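Geranylgeranyl pyrophosphate synthase (Corynebacterium glutamicum, PDB 3LK5) probably catalyses the magnesium-dependent condensation of allylic and homoallylic diphosphates into longer isoprenoid diphosphates. Local coordinates at residues L286-Q291 with E331-R336. Residues are numbered along the deposited sequence; the frame is centred on the assembly and turned at random. Where two conformers were deposited one is given.
Sequences LALALQ and EEVEQR
L288 of helix 284-296 packs on E332, V333 and R336 of helix 329-347, the one residue of 286-291 that touches them, in the all-helical polyprenyl synthase fold. The N-to-C directions of the two short segments are turned 136° from one another. Their axes stay 10.5 Å apart at closest approach, so the backbones are well separated and the leucine spans the gap. Both of its methyls share the carboxylate and the guanidinium end, and CD1 alone also meets V333. L288 CD1 lies 3.9 Å from V333 CG2, the purely apolar part of the contact. E332 CD is 3.8 Å from both L288 CD1 and L288 CD2, and L288 CD2 comes closest to the carboxylate, 3.6 Å from E332 OE2. R336 NH2 lies 4.2 Å from both L288 CD1 and L288 CD2, with CD2 approaching the guanidinium obliquely. The leucine and glutamate side chains cross at about a right angle, and the methyls touch the glutamate through its CG and its carboxylate. E332 gets there with CG anti to the backbone N (chi1 -172°) and the chain extended beyond it, which lays the carboxylate against the two leucine methyls. There OE1 forms a salt bridge with R292, one residue beyond 286-291 on the leucine's own helix, so the charged link ties together the same two helices as the methyl packing. R336, one turn after E332, pairs through NH1 with D209 of helix 205-231; this anchors the guanidinium beside the leucine. That helix adds V205, which touches both L288 and R336, while L255 and L259 of helix 236-263 pack on V333. The contact lies away from the magnesium-binding aspartates. V333 CG2, anti to the carbonyl carbon, is the methyl that meets L288 CD1.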
ATOM      1  N   LEU A 286      24.830  17.541  -3.840  1.00 27.73           N
ATOM      2  CA  LEU A 286      24.309  18.876  -4.160  1.00 28.81           C
ATOM      3  C   LEU A 286      24.368  19.842  -2.976  1.00 28.21           C
ATOM      4  O   LEU A 286      24.743  21.011  -3.153  1.00 27.88           O
ATOM      5  CB  LEU A 286      22.888  18.802  -4.765  1.00 29.22           C
ATOM      6  CG  LEU A 286      22.236  20.143  -5.136  1.00 33.13           C
ATOM      7  CD1 LEU A 286      23.055  20.955  -6.200  1.00 29.56           C
ATOM      8  CD2 LEU A 286      20.762  19.937  -5.570  1.00 30.25           C
ATOM      9  N   ALA A 287      24.025  19.379  -1.775  1.00 27.96           N
ATOM     10  CA  ALA A 287      24.053  20.256  -0.604  1.00 28.12           C
ATOM     11  C   ALA A 287      25.472  20.754  -0.305  1.00 28.48           C
ATOM     12  O   ALA A 287      25.686  21.957  -0.057  1.00 28.33           O
ATOM     13  CB  ALA A 287      23.449  19.559   0.618  1.00 28.15           C
ATOM     14  N   LEU A 288      26.430  19.835  -0.331  1.00 27.85           N
ATOM     15  CA  LEU A 288      27.826  20.170  -0.155  1.00 28.12           C
ATOM     16  C   LEU A 288      28.353  21.053  -1.306  1.00 27.90           C
ATOM     17  O   LEU A 288      29.141  21.980  -1.046  1.00 27.85           O
ATOM     18  CB  LEU A 288      28.683  18.911   0.005  1.00 29.31           C
ATOM     19  CG  LEU A 288      28.501  18.033   1.269  1.00 30.25           C
ATOM     20  CD1 LEU A 288      29.242  16.688   1.078  1.00 28.99           C
ATOM     21  CD2 LEU A 288      29.004  18.747   2.526  1.00 30.36           C
ATOM     22  N   ALA A 289      27.910  20.814  -2.550  1.00 27.22           N
ATOM     23  CA  ALA A 289      28.347  21.672  -3.669  1.00 28.15           C
ATOM     24  C   ALA A 289      27.900  23.125  -3.475  1.00 29.18           C
ATOM     25  O   ALA A 289      28.646  24.054  -3.815  1.00 27.74           O
ATOM     26  CB  ALA A 289      27.853  21.137  -5.010  1.00 27.98           C
ATOM     27  N   LEU A 290      26.693  23.311  -2.939  1.00 29.35           N
ATOM     28  CA  LEU A 290      26.155  24.659  -2.739  1.00 29.60           C
ATOM     29  C   LEU A 290      26.818  25.322  -1.554  1.00 29.76           C
ATOM     30  O   LEU A 290      27.214  26.484  -1.639  1.00 29.18           O
ATOM     31  CB  LEU A 290      24.633  24.659  -2.614  1.00 29.84           C
ATOM     32  CG  LEU A 290      23.897  24.331  -3.914  1.00 29.73           C
ATOM     33  CD1 LEU A 290      22.399  23.995  -3.642  1.00 30.07           C
ATOM     34  CD2 LEU A 290      24.044  25.473  -4.921  1.00 29.80           C
ATOM     35  N   GLN A 291      26.992  24.571  -0.471  1.00 29.47           N
ATOM     36  CA  GLN A 291      27.758  25.044   0.698  1.00 31.15           C
ATOM     37  C   GLN A 291      29.118  25.628   0.265  1.00 30.42           C
ATOM     38  O   GLN A 291      29.523  26.741   0.647  1.00 29.73           O
ATOM     39  CB  GLN A 291      27.993  23.843   1.604  1.00 33.74           C
ATOM     40  CG  GLN A 291      28.304  24.095   3.046  1.00 56.18           C
ATOM     41  CD  GLN A 291      27.904  22.895   3.912  1.00 36.44           C
ATOM     42  OE1 GLN A 291      26.713  22.685   4.190  1.00 56.46           O
ATOM     43  NE2 GLN A 291      28.898  22.123   4.354  1.00 55.89           N
ATOM     44  N   GLU A 331      34.955  14.902  -4.255  1.00 26.64           N
ATOM     45  CA  GLU A 331      35.934  14.291  -3.368  1.00 26.23           C
ATOM     46  C   GLU A 331      35.488  14.166  -1.926  1.00 25.12           C
ATOM     47  O   GLU A 331      35.820  13.189  -1.268  1.00 25.54           O
ATOM     48  CB  GLU A 331      37.351  14.951  -3.484  1.00 28.44           C
ATOM     49  CG  GLU A 331      37.432  16.277  -4.207  1.00 57.37           C
ATOM     50  CD  GLU A 331      37.249  16.189  -5.714  1.00 31.20           C
ATOM     51  OE1 GLU A 331      37.959  15.391  -6.373  1.00 56.98           O
ATOM     52  OE2 GLU A 331      36.399  16.942  -6.241  1.00 57.01           O
ATOM     53  N   GLU A 332      34.755  15.146  -1.399  1.00 24.68           N
ATOM     54  CA  GLU A 332      34.234  15.022  -0.048  1.00 26.97           C
ATOM     55  C   GLU A 332      33.235  13.835   0.059  1.00 26.23           C
ATOM     56  O   GLU A 332      33.248  13.075   1.021  1.00 27.41           O
ATOM     57  CB  GLU A 332      33.548  16.341   0.375  1.00 29.37           C
ATOM     58  CG  GLU A 332      33.140  16.370   1.833  1.00 33.54           C
ATOM     59  CD  GLU A 332      32.695  17.782   2.331  1.00 34.22           C
ATOM     60  OE1 GLU A 332      32.720  18.778   1.547  1.00 33.51           O
ATOM     61  OE2 GLU A 332      32.319  17.873   3.527  1.00 34.65           O
ATOM     62  N   VAL A 333      32.395  13.675  -0.944  1.00 25.47           N
ATOM     63  CA  VAL A 333      31.497  12.497  -0.945  1.00 25.60           C
ATOM     64  C   VAL A 333      32.266  11.170  -1.056  1.00 26.85           C
ATOM     65  O   VAL A 333      31.966  10.205  -0.322  1.00 28.22           O
ATOM     66  CB  VAL A 333      30.396  12.652  -2.038  1.00 26.14           C
ATOM     67  CG1 VAL A 333      29.544  11.319  -2.169  1.00 25.87           C
ATOM     68  CG2 VAL A 333      29.487  13.914  -1.678  1.00 24.83           C
ATOM     69  N   GLU A 334      33.272  11.125  -1.932  1.00 27.76           N
ATOM     70  CA  GLU A 334      34.111   9.931  -2.085  0.50 28.31           C
ATOM     71  C   GLU A 334      34.801   9.564  -0.760  1.00 28.69           C
ATOM     72  O   GLU A 334      34.868   8.387  -0.408  1.00 28.25           O
ATOM     73  CB  GLU A 334      35.117  10.083  -3.248  0.50 28.62           C
ATOM     74  CG  GLU A 334      34.471  10.128  -4.661  0.50 31.34           C
ATOM     75  CD  GLU A 334      34.294   8.747  -5.308  0.50 28.87           C
ATOM     76  OE1 GLU A 334      34.536   7.734  -4.605  0.50 32.10           O
ATOM     77  OE2 GLU A 334      33.932   8.667  -6.522  0.50 31.43           O
ATOM     78  N   GLN A 335      35.295  10.566  -0.020  1.00 28.75           N
ATOM     79  CA  GLN A 335      35.875  10.312   1.307  1.00 30.61           C
ATOM     80  C   GLN A 335      34.866   9.699   2.280  1.00 29.17           C
ATOM     81  O   GLN A 335      35.198   8.787   3.044  1.00 28.57           O
ATOM     82  CB  GLN A 335      36.515  11.596   1.899  1.00 33.71           C
ATOM     83  CG  GLN A 335      37.856  11.987   1.195  1.00 54.13           C
ATOM     84  CD  GLN A 335      38.240  13.502   1.303  1.00 39.07           C
ATOM     85  OE1 GLN A 335      39.128  13.982   0.556  1.00 54.57           O
ATOM     86  NE2 GLN A 335      37.566  14.244   2.201  1.00 54.30           N
ATOM     87  N   ARG A 336      33.644  10.215   2.279  1.00 28.57           N
ATOM     88  CA  ARG A 336      32.586   9.652   3.141  1.00 28.74           C
ATOM     89  C   ARG A 336      32.304   8.191   2.770  1.00 27.36           C
ATOM     90  O   ARG A 336      32.150   7.345   3.654  1.00 27.03           O
ATOM     91  CB  ARG A 336      31.290  10.435   2.969  1.00 31.37           C
ATOM     92  CG  ARG A 336      31.284  11.781   3.644  1.00 43.80           C
ATOM     93  CD  ARG A 336      29.870  12.300   3.607  1.00 37.54           C
ATOM     94  NE  ARG A 336      29.747  13.667   4.081  1.00 42.58           N
ATOM     95  CZ  ARG A 336      28.622  14.142   4.614  1.00 40.78           C
ATOM     96  NH1 ARG A 336      27.535  13.356   4.736  1.00 41.81           N
ATOM     97  NH2 ARG A 336      28.581  15.406   5.010  1.00 42.57           N
TER